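Uncharacterized protein (Photobacterium profundum, PDB 3R87) is probably a hot-dog-fold thioesterase of the 4-hydroxybenzoyl-CoA thioesterase family, hydrolysing acyl thioesters. Local coordinates at residues S81-R93 and L121-M133. Numbering follows the deposited sequence. Where two conformers were deposited one is given.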
ATOM      1  N   SER A  81     -20.002 -12.226  -7.098  1.00  9.62           N
ATOM      2  CA  SER A  81     -20.477 -13.391  -7.804  0.75  9.92           C
ATOM      3  C   SER A  81     -19.545 -13.691  -8.967  1.00 10.25           C
ATOM      4  O   SER A  81     -18.758 -12.831  -9.386  1.00 10.84           O
ATOM      5  CB  SER A  81     -21.926 -13.225  -8.300  0.75 11.45           C
ATOM      6  OG  SER A  81     -21.960 -12.190  -9.234  0.75 12.16           O
ATOM      7  N   PHE A  82     -19.593 -14.909  -9.492  1.00 11.86           N
ATOM      8  CA  PHE A  82     -18.775 -15.331 -10.619  1.00 12.23           C
ATOM      9  C   PHE A  82     -19.568 -16.074 -11.606  1.00 13.42           C
ATOM     10  O   PHE A  82     -20.605 -16.703 -11.292  1.00 14.40           O
ATOM     11  CB  PHE A  82     -17.511 -16.188 -10.204  1.00 14.62           C
ATOM     12  CG  PHE A  82     -17.851 -17.502  -9.618  1.00 15.83           C
ATOM     13  CD1 PHE A  82     -18.014 -17.726  -8.216  1.00 15.27           C
ATOM     14  CD2 PHE A  82     -18.022 -18.617 -10.480  1.00 18.39           C
ATOM     15  CE1 PHE A  82     -18.335 -18.964  -7.709  1.00 17.34           C
ATOM     16  CE2 PHE A  82     -18.387 -19.840  -9.922  1.00 20.10           C
ATOM     17  CZ  PHE A  82     -18.511 -20.037  -8.511  1.00 19.83           C
ATOM     18  N   THR A  83     -19.089 -16.048 -12.847  1.00 15.42           N
ATOM     19  CA  THR A  83     -19.613 -16.893 -13.902  0.75 19.23           C
ATOM     20  C   THR A  83     -18.402 -17.377 -14.705  1.00 17.78           C
ATOM     21  O   THR A  83     -17.445 -16.704 -14.934  1.00 19.57           O
ATOM     22  CB  THR A  83     -20.519 -16.090 -14.816  0.75 23.70           C
ATOM     23  OG1 THR A  83     -19.799 -15.364 -15.714  0.75 29.23           O
ATOM     24  CG2 THR A  83     -21.306 -14.986 -14.093  0.75 19.76           C
ATOM     25  N   LEU A  84     -18.472 -18.595 -15.116  1.00 21.86           N
ATOM     26  CA  LEU A  84     -17.405 -19.204 -15.935  1.00 25.65           C
ATOM     27  C   LEU A  84     -17.642 -18.801 -17.377  1.00 26.29           C
ATOM     28  O   LEU A  84     -18.786 -18.835 -17.838  1.00 28.74           O
ATOM     29  CB  LEU A  84     -17.378 -20.737 -15.744  1.00 28.77           C
ATOM     30  CG  LEU A  84     -17.531 -21.105 -14.234  1.00 30.49           C
ATOM     31  CD1 LEU A  84     -17.843 -22.573 -13.875  1.00 37.59           C
ATOM     32  CD2 LEU A  84     -16.207 -20.586 -13.522  1.00 30.92           C
ATOM     33  N   ASP A  85     -16.613 -18.512 -18.148  1.00 28.26           N
ATOM     34  CA  ASP A  85     -16.803 -18.112 -19.521  1.00 31.54           C
ATOM     35  C   ASP A  85     -15.805 -18.972 -20.358  1.00 32.40           C
ATOM     36  O   ASP A  85     -14.736 -18.514 -20.710  1.00 32.33           O
ATOM     37  CB  ASP A  85     -16.498 -16.606 -19.593  1.00 32.77           C
ATOM     38  CG  ASP A  85     -16.580 -16.040 -21.005  1.00 40.46           C
ATOM     39  OD1 ASP A  85     -15.891 -14.998 -21.302  1.00 48.23           O
ATOM     40  OD2 ASP A  85     -17.341 -16.605 -21.805  1.00 46.26           O
ATOM     41  N   GLY A  86     -16.127 -20.247 -20.596  1.00 33.48           N
ATOM     42  CA  GLY A  86     -15.159 -21.205 -21.129  1.00 32.19           C
ATOM     43  C   GLY A  86     -14.209 -21.788 -20.098  1.00 32.84           C
ATOM     44  O   GLY A  86     -14.262 -21.445 -18.866  1.00 36.64           O
ATOM     45  N   LYS A  87     -13.215 -22.522 -20.604  1.00 32.79           N
ATOM     46  CA  LYS A  87     -12.150 -23.188 -19.787  1.00 33.69           C
ATOM     47  C   LYS A  87     -11.066 -22.276 -19.190  1.00 29.66           C
ATOM     48  O   LYS A  87     -10.415 -22.694 -18.187  1.00 33.13           O
ATOM     49  CB  LYS A  87     -11.461 -24.247 -20.708  1.00 36.38           C
ATOM     50  CG  LYS A  87     -10.392 -25.197 -20.075  1.00 45.82           C
ATOM     51  CD  LYS A  87     -10.075 -26.456 -21.012  1.00 55.61           C
ATOM     52  CE  LYS A  87      -9.266 -26.354 -22.311  1.00 60.88           C
ATOM     53  NZ  LYS A  87      -7.739 -26.529 -22.298  1.00 65.40           N
ATOM     54  N   TYR A  88     -10.871 -21.073 -19.744  1.00 27.71           N
ATOM     55  CA  TYR A  88      -9.778 -20.191 -19.405  1.00 25.00           C
ATOM     56  C   TYR A  88     -10.166 -19.009 -18.563  0.50 22.89           C
ATOM     57  O   TYR A  88      -9.398 -18.660 -17.656  0.50 24.57           O
ATOM     58  CB  TYR A  88      -8.997 -19.698 -20.647  1.00 27.41           C
ATOM     59  CG  TYR A  88      -8.372 -20.852 -21.397  1.00 30.26           C
ATOM     60  CD1 TYR A  88      -7.090 -21.351 -21.035  1.00 32.59           C
ATOM     61  CD2 TYR A  88      -9.093 -21.503 -22.398  1.00 34.68           C
ATOM     62  CE1 TYR A  88      -6.535 -22.449 -21.696  1.00 39.14           C
ATOM     63  CE2 TYR A  88      -8.558 -22.633 -23.111  1.00 40.15           C
ATOM     64  CZ  TYR A  88      -7.272 -23.088 -22.741  1.00 41.26           C
ATOM     65  OH  TYR A  88      -6.685 -24.175 -23.393  1.00 49.32           O
ATOM     66  N   LYS A  89     -11.348 -18.417 -18.803  0.50 23.66           N
ATOM     67  CA  LYS A  89     -11.766 -17.138 -18.231  0.50 22.88           C
ATOM     68  C   LYS A  89     -12.774 -17.392 -17.097  0.50 21.07           C
ATOM     69  O   LYS A  89     -13.649 -18.303 -17.163  0.50 19.12           O
ATOM     70  CB  LYS A  89     -12.534 -16.352 -19.284  0.50 24.51           C
ATOM     71  CG  LYS A  89     -11.770 -16.190 -20.588  0.50 29.77           C
ATOM     72  CD  LYS A  89     -12.432 -15.157 -21.473  0.50 33.08           C
ATOM     73  CE  LYS A  89     -12.144 -13.751 -20.955  0.50 36.29           C
ATOM     74  NZ  LYS A  89     -12.396 -12.653 -21.939  0.50 40.34           N
ATOM     75  N   THR A  90     -12.712 -16.504 -16.114  1.00 18.33           N
ATOM     76  CA  THR A  90     -13.714 -16.398 -15.075  0.75 16.80           C
ATOM     77  C   THR A  90     -14.115 -14.937 -15.003  1.00 15.50           C
ATOM     78  O   THR A  90     -13.255 -14.052 -14.949  1.00 15.17           O
ATOM     79  CB  THR A  90     -13.215 -16.928 -13.718  0.75 17.63           C
ATOM     80  OG1 THR A  90     -12.787 -18.267 -13.857  0.75 21.79           O
ATOM     81  CG2 THR A  90     -14.412 -16.996 -12.744  0.75 21.81           C
ATOM     82  N   LEU A  91     -15.440 -14.651 -15.017  1.00 14.60           N
ATOM     83  CA  LEU A  91     -15.950 -13.336 -14.874  1.00 13.24           C
ATOM     84  C   LEU A  91     -16.457 -13.110 -13.472  1.00 12.57           C
ATOM     85  O   LEU A  91     -17.206 -13.964 -12.950  1.00 16.95           O
ATOM     86  CB  LEU A  91     -17.099 -13.104 -15.901  1.00 15.25           C
ATOM     87  CG  LEU A  91     -16.792 -13.580 -17.261  1.00 19.57           C
ATOM     88  CD1 LEU A  91     -18.024 -13.373 -18.138  1.00 24.37           C
ATOM     89  CD2 LEU A  91     -15.524 -12.853 -17.798  1.00 22.17           C
ATOM     90  N   TRP A  92     -16.079 -12.034 -12.856  1.00 10.40           N
ATOM     91  CA  TRP A  92     -16.470 -11.700 -11.506  1.00 10.41           C
ATOM     92  C   TRP A  92     -17.217 -10.389 -11.515  1.00  9.92           C
ATOM     93  O   TRP A  92     -16.783  -9.417 -12.169  1.00 12.74           O
ATOM     94  CB  TRP A  92     -15.258 -11.607 -10.602  1.00 10.74           C
ATOM     95  CG  TRP A  92     -14.411 -12.826 -10.516  1.00 10.50           C
ATOM     96  CD1 TRP A  92     -13.410 -13.212 -11.346  1.00 12.27           C
ATOM     97  CD2 TRP A  92     -14.464 -13.837  -9.487  1.00 10.81           C
ATOM     98  NE1 TRP A  92     -12.860 -14.379 -10.894  1.00 13.07           N
ATOM     99  CE2 TRP A  92     -13.468 -14.788  -9.751  1.00 12.42           C
ATOM    100  CE3 TRP A  92     -15.229 -13.981  -8.308  1.00 10.45           C
ATOM    101  CZ2 TRP A  92     -13.205 -15.885  -8.898  1.00 13.80           C
ATOM    102  CZ3 TRP A  92     -14.984 -15.052  -7.477  1.00 11.82           C
ATOM    103  CH2 TRP A  92     -14.016 -15.995  -7.792  1.00 13.19           C
ATOM    104  N   ARG A  93     -18.325 -10.307 -10.786  1.00  8.96           N
ATOM    105  CA  ARG A  93     -19.002  -9.077 -10.475  1.00  8.72           C
ATOM    106  C   ARG A  93     -18.751  -8.809  -9.005  1.00  7.91           C
ATOM    107  O   ARG A  93     -19.095  -9.659  -8.170  1.00  8.80           O
ATOM    108  CB  ARG A  93     -20.505  -9.175 -10.766  1.00 10.47           C
ATOM    109  CG  ARG A  93     -21.289  -7.968 -10.313  1.00 11.19           C
ATOM    110  CD  ARG A  93     -20.981  -6.766 -11.155  1.00 13.24           C
ATOM    111  NE  ARG A  93     -21.897  -5.679 -10.863  1.00 13.20           N
ATOM    112  CZ  ARG A  93     -22.351  -4.833 -11.775  1.00 12.98           C
ATOM    113  NH1 ARG A  93     -21.847  -4.776 -13.032  1.00 14.29           N
ATOM    114  NH2 ARG A  93     -23.251  -3.957 -11.370  1.00 15.17           N
ATOM    115  N   LEU A 121      -1.383 -19.060 -20.556  1.00 28.82           N
ATOM    116  CA  LEU A 121      -2.745 -19.283 -20.094  1.00 27.02           C
ATOM    117  C   LEU A 121      -2.988 -20.743 -19.894  1.00 26.15           C
ATOM    118  O   LEU A 121      -2.590 -21.580 -20.720  1.00 28.96           O
ATOM    119  CB  LEU A 121      -3.810 -18.792 -21.100  1.00 30.05           C
ATOM    120  CG  LEU A 121      -3.931 -17.310 -21.392  1.00 35.09           C
ATOM    121  CD1 LEU A 121      -4.920 -17.188 -22.622  1.00 40.08           C
ATOM    122  CD2 LEU A 121      -4.446 -16.567 -20.174  1.00 36.86           C
ATOM    123  N   GLN A 122      -3.677 -21.058 -18.813  1.00 23.95           N
ATOM    124  CA  GLN A 122      -3.942 -22.451 -18.478  1.00 24.98           C
ATOM    125  C   GLN A 122      -5.444 -22.524 -18.183  1.00 24.10           C
ATOM    126  O   GLN A 122      -6.078 -21.565 -17.679  1.00 24.98           O
ATOM    127  CB  GLN A 122      -3.220 -22.921 -17.197  1.00 27.82           C
ATOM    128  CG  GLN A 122      -1.686 -22.786 -17.348  1.00 32.00           C
ATOM    129  CD  GLN A 122      -1.072 -23.700 -18.402  1.00 38.52           C
ATOM    130  OE1 GLN A 122      -0.032 -23.332 -19.058  1.00 43.62           O
ATOM    131  NE2 GLN A 122      -1.673 -24.857 -18.581  1.00 37.18           N
ATOM    132  N   PRO A 123      -6.054 -23.676 -18.361  1.00 24.70           N
ATOM    133  CA  PRO A 123      -7.509 -23.849 -17.951  1.00 24.23           C
ATOM    134  C   PRO A 123      -7.626 -23.694 -16.367  1.00 21.17           C
ATOM    135  O   PRO A 123      -6.697 -24.059 -15.654  1.00 22.87           O
ATOM    136  CB  PRO A 123      -7.808 -25.313 -18.339  1.00 27.33           C
ATOM    137  CG  PRO A 123      -6.825 -25.541 -19.456  1.00 29.77           C
ATOM    138  CD  PRO A 123      -5.512 -24.909 -18.983  1.00 26.88           C
ATOM    139  N   VAL A 124      -8.766 -23.232 -15.868  1.00 21.83           N
ATOM    140  CA  VAL A 124      -8.977 -23.176 -14.387  1.00 20.82           C
ATOM    141  C   VAL A 124      -8.963 -24.607 -13.857  1.00 18.76           C
ATOM    142  O   VAL A 124      -9.710 -25.439 -14.333  1.00 20.05           O
ATOM    143  CB  VAL A 124     -10.297 -22.558 -13.912  1.00 22.30           C
ATOM    144  CG1 VAL A 124     -10.397 -22.527 -12.373  1.00 23.12           C
ATOM    145  CG2 VAL A 124     -10.525 -21.167 -14.501  1.00 27.99           C
ATOM    146  N   PRO A 125      -8.090 -24.945 -12.877  1.00 18.44           N
ATOM    147  CA  PRO A 125      -8.056 -26.343 -12.391  1.00 18.50           C
ATOM    148  C   PRO A 125      -9.388 -26.772 -11.833  1.00 18.52           C
ATOM    149  O   PRO A 125     -10.075 -26.030 -11.128  1.00 17.23           O
ATOM    150  CB  PRO A 125      -6.955 -26.276 -11.331  1.00 21.11           C
ATOM    151  CG  PRO A 125      -6.058 -25.144 -11.750  1.00 19.82           C
ATOM    152  CD  PRO A 125      -7.028 -24.086 -12.285  1.00 18.61           C
ATOM    153  N   ALA A 126      -9.760 -28.049 -12.059  1.00 19.53           N
ATOM    154  CA  ALA A 126     -11.014 -28.571 -11.531  1.00 19.27           C
ATOM    155  C   ALA A 126     -11.121 -28.436 -10.011  1.00 17.79           C
ATOM    156  O   ALA A 126     -12.193 -28.190  -9.494  1.00 18.35           O
ATOM    157  CB  ALA A 126     -11.150 -30.087 -11.853  1.00 21.35           C
ATOM    158  N   ASP A 127     -10.026 -28.591  -9.298  1.00 18.56           N
ATOM    159  CA  ASP A 127     -10.129 -28.474  -7.844  0.50 19.51           C
ATOM    160  C   ASP A 127     -10.435 -27.077  -7.378  1.00 17.78           C
ATOM    161  O   ASP A 127     -11.142 -26.904  -6.362  1.00 17.82           O
ATOM    162  CB  ASP A 127      -8.826 -28.827  -7.231  0.50 21.77           C
ATOM    163  CG  ASP A 127      -8.944 -28.998  -5.702  0.50 23.40           C
ATOM    164  OD1 ASP A 127      -9.841 -29.693  -5.139  0.50 27.63           O
ATOM    165  OD2 ASP A 127      -8.100 -28.380  -5.037  0.50 25.40           O
ATOM    166  N   ILE A 128      -9.971 -26.078  -8.136  1.00 16.90           N
ATOM    167  CA  ILE A 128     -10.332 -24.688  -7.856  1.00 16.08           C
ATOM    168  C   ILE A 128     -11.791 -24.482  -8.147  1.00 15.91           C
ATOM    169  O   ILE A 128     -12.524 -23.896  -7.352  1.00 16.01           O
ATOM    170  CB  ILE A 128      -9.429 -23.728  -8.621  1.00 17.10           C
ATOM    171  CG1 ILE A 128      -7.978 -23.819  -8.145  1.00 19.98           C
ATOM    172  CG2 ILE A 128      -9.978 -22.317  -8.544  1.00 17.86           C
ATOM    173  CD1 ILE A 128      -7.739 -23.332  -6.735  1.00 20.02           C
ATOM    174  N   LEU A 129     -12.243 -24.973  -9.345  1.00 15.36           N
ATOM    175  CA  LEU A 129     -13.665 -24.804  -9.661  0.80 16.81           C
ATOM    176  C   LEU A 129     -14.541 -25.530  -8.621  1.00 16.17           C
ATOM    177  O   LEU A 129     -15.553 -24.991  -8.214  1.00 18.21           O
ATOM    178  CB  LEU A 129     -13.967 -25.373 -11.063  0.80 18.67           C
ATOM    179  CG  LEU A 129     -13.300 -24.678 -12.275  0.80 20.07           C
ATOM    180  CD1 LEU A 129     -13.468 -25.517 -13.597  0.80 23.48           C
ATOM    181  CD2 LEU A 129     -13.883 -23.288 -12.359  0.80 23.34           C
ATOM    182  N   ALA A 130     -14.108 -26.675  -8.178  1.00 16.52           N
ATOM    183  CA  ALA A 130     -14.889 -27.406  -7.146  1.00 17.55           C
ATOM    184  C   ALA A 130     -15.020 -26.584  -5.890  1.00 17.77           C
ATOM    185  O   ALA A 130     -16.084 -26.532  -5.291  1.00 20.27           O
ATOM    186  CB  ALA A 130     -14.216 -28.723  -6.858  1.00 19.91           C
ATOM    187  N   SER A 131     -13.890 -25.978  -5.488  1.00 17.77           N
ATOM    188  CA  SER A 131     -13.861 -25.203  -4.281  1.00 19.47           C
ATOM    189  C   SER A 131     -14.818 -24.016  -4.432  1.00 19.38           C
ATOM    190  O   SER A 131     -15.503 -23.600  -3.510  1.00 22.89           O
ATOM    191  CB  SER A 131     -12.433 -24.828  -3.904  1.00 19.31           C
ATOM    192  OG  SER A 131     -12.368 -24.229  -2.687  1.00 22.25           O
ATOM    193  N   MET A 132     -14.701 -23.352  -5.586  1.00 18.74           N
ATOM    194  CA  MET A 132     -15.540 -22.185  -5.861  1.00 20.09           C
ATOM    195  C   MET A 132     -16.990 -22.514  -5.808  1.00 24.40           C
ATOM    196  O   MET A 132     -17.784 -21.690  -5.315  1.00 29.33           O
ATOM    197  CB  MET A 132     -15.252 -21.627  -7.262  1.00 18.92           C
ATOM    198  CG  MET A 132     -13.877 -20.938  -7.355  1.00 17.83           C
ATOM    199  SD  MET A 132     -13.331 -20.595  -9.023  1.00 17.50           S
ATOM    200  CE  MET A 132     -14.643 -19.531  -9.659  1.00 22.91           C
ATOM    201  N   MET A 133     -17.402 -23.680  -6.294  1.00 25.86           N
ATOM    202  CA  MET A 133     -18.795 -24.045  -6.325  1.00 30.86           C
ATOM    203  C   MET A 133     -19.219 -24.812  -5.044  1.00 31.72           C
ATOM    204  O   MET A 133     -20.396 -25.148  -4.860  1.00 35.88           O
ATOM    205  CB  MET A 133     -19.045 -24.881  -7.575  1.00 32.11           C
ATOM    206  CG  MET A 133     -19.120 -23.945  -8.849  1.00 33.91           C
ATOM    207  SD  MET A 133     -18.919 -25.167 -10.114  1.00 45.66           S
ATOM    208  CE  MET A 133     -20.672 -25.383 -10.291  1.00 45.16           C
TER
HETATM  209  O   HOH W   1     -11.324 -25.040 -16.636  1.00 36.48           O
HETATM  210  O   HOH W   2      -6.628 -18.929 -18.099  1.00 27.47           O
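The carbonyl of Lys-87, in the turn between strands 81-85 and 89-93, accepts the backbone N-H of Val-124 in a hydrogen bond of 2.9 Å from N to O, while helix 126-133 runs back over strand 81-85 at 144°, the two axes 11.2 Å apart. Water 1 donates to the same Lys-87 O and to Val-124 O, so the carbonyl receives two bonds. Pro-123 offers the compact apolar side of its ring to Tyr-88, whose ring lies alongside, CE1 3.8 Å from CD of Pro-123. The bent chain of Lys-87 brings NZ to Tyr-88 OH in a hydrogen bond of 2.8 Å, which ties the ends of both side chains together beside the proline.

Further along, the contact becomes apolar. Met-132 folds its thioether back (chi3 59°) so that CE sits over the centre of the Phe-82 ring, 3.7 Å from the centroid, a CH-pi contact for which a flat aromatic face is well suited; SD stands higher above the same face in a longer Met-aromatic contact. Met-132 CE also meets Thr-90 CG2 tip to tip and touches Trp-92 CZ2 at 4.0 Å, a role suited to a slim, unbranched chain. Met-133 CG lies at the edge of the Phe-82 ring. Leucine's branched end suits the more exposed flank, where Leu-84 CD2 meets Leu-129 CD2 at 3.7 Å. Val-40 of helix 28-41 also packs against Phe-82 and Trp-92.

The polar bonds fix the turn to the chain entering the helix, and apolar burial, with methyl-to-ring contacts, seats the helix against the hot-dog sheet; this helix carries Asp-127, seen as a magnesium ligand in a structure of this protein though no ion is bound to this chain here, on a surface turned from the strands.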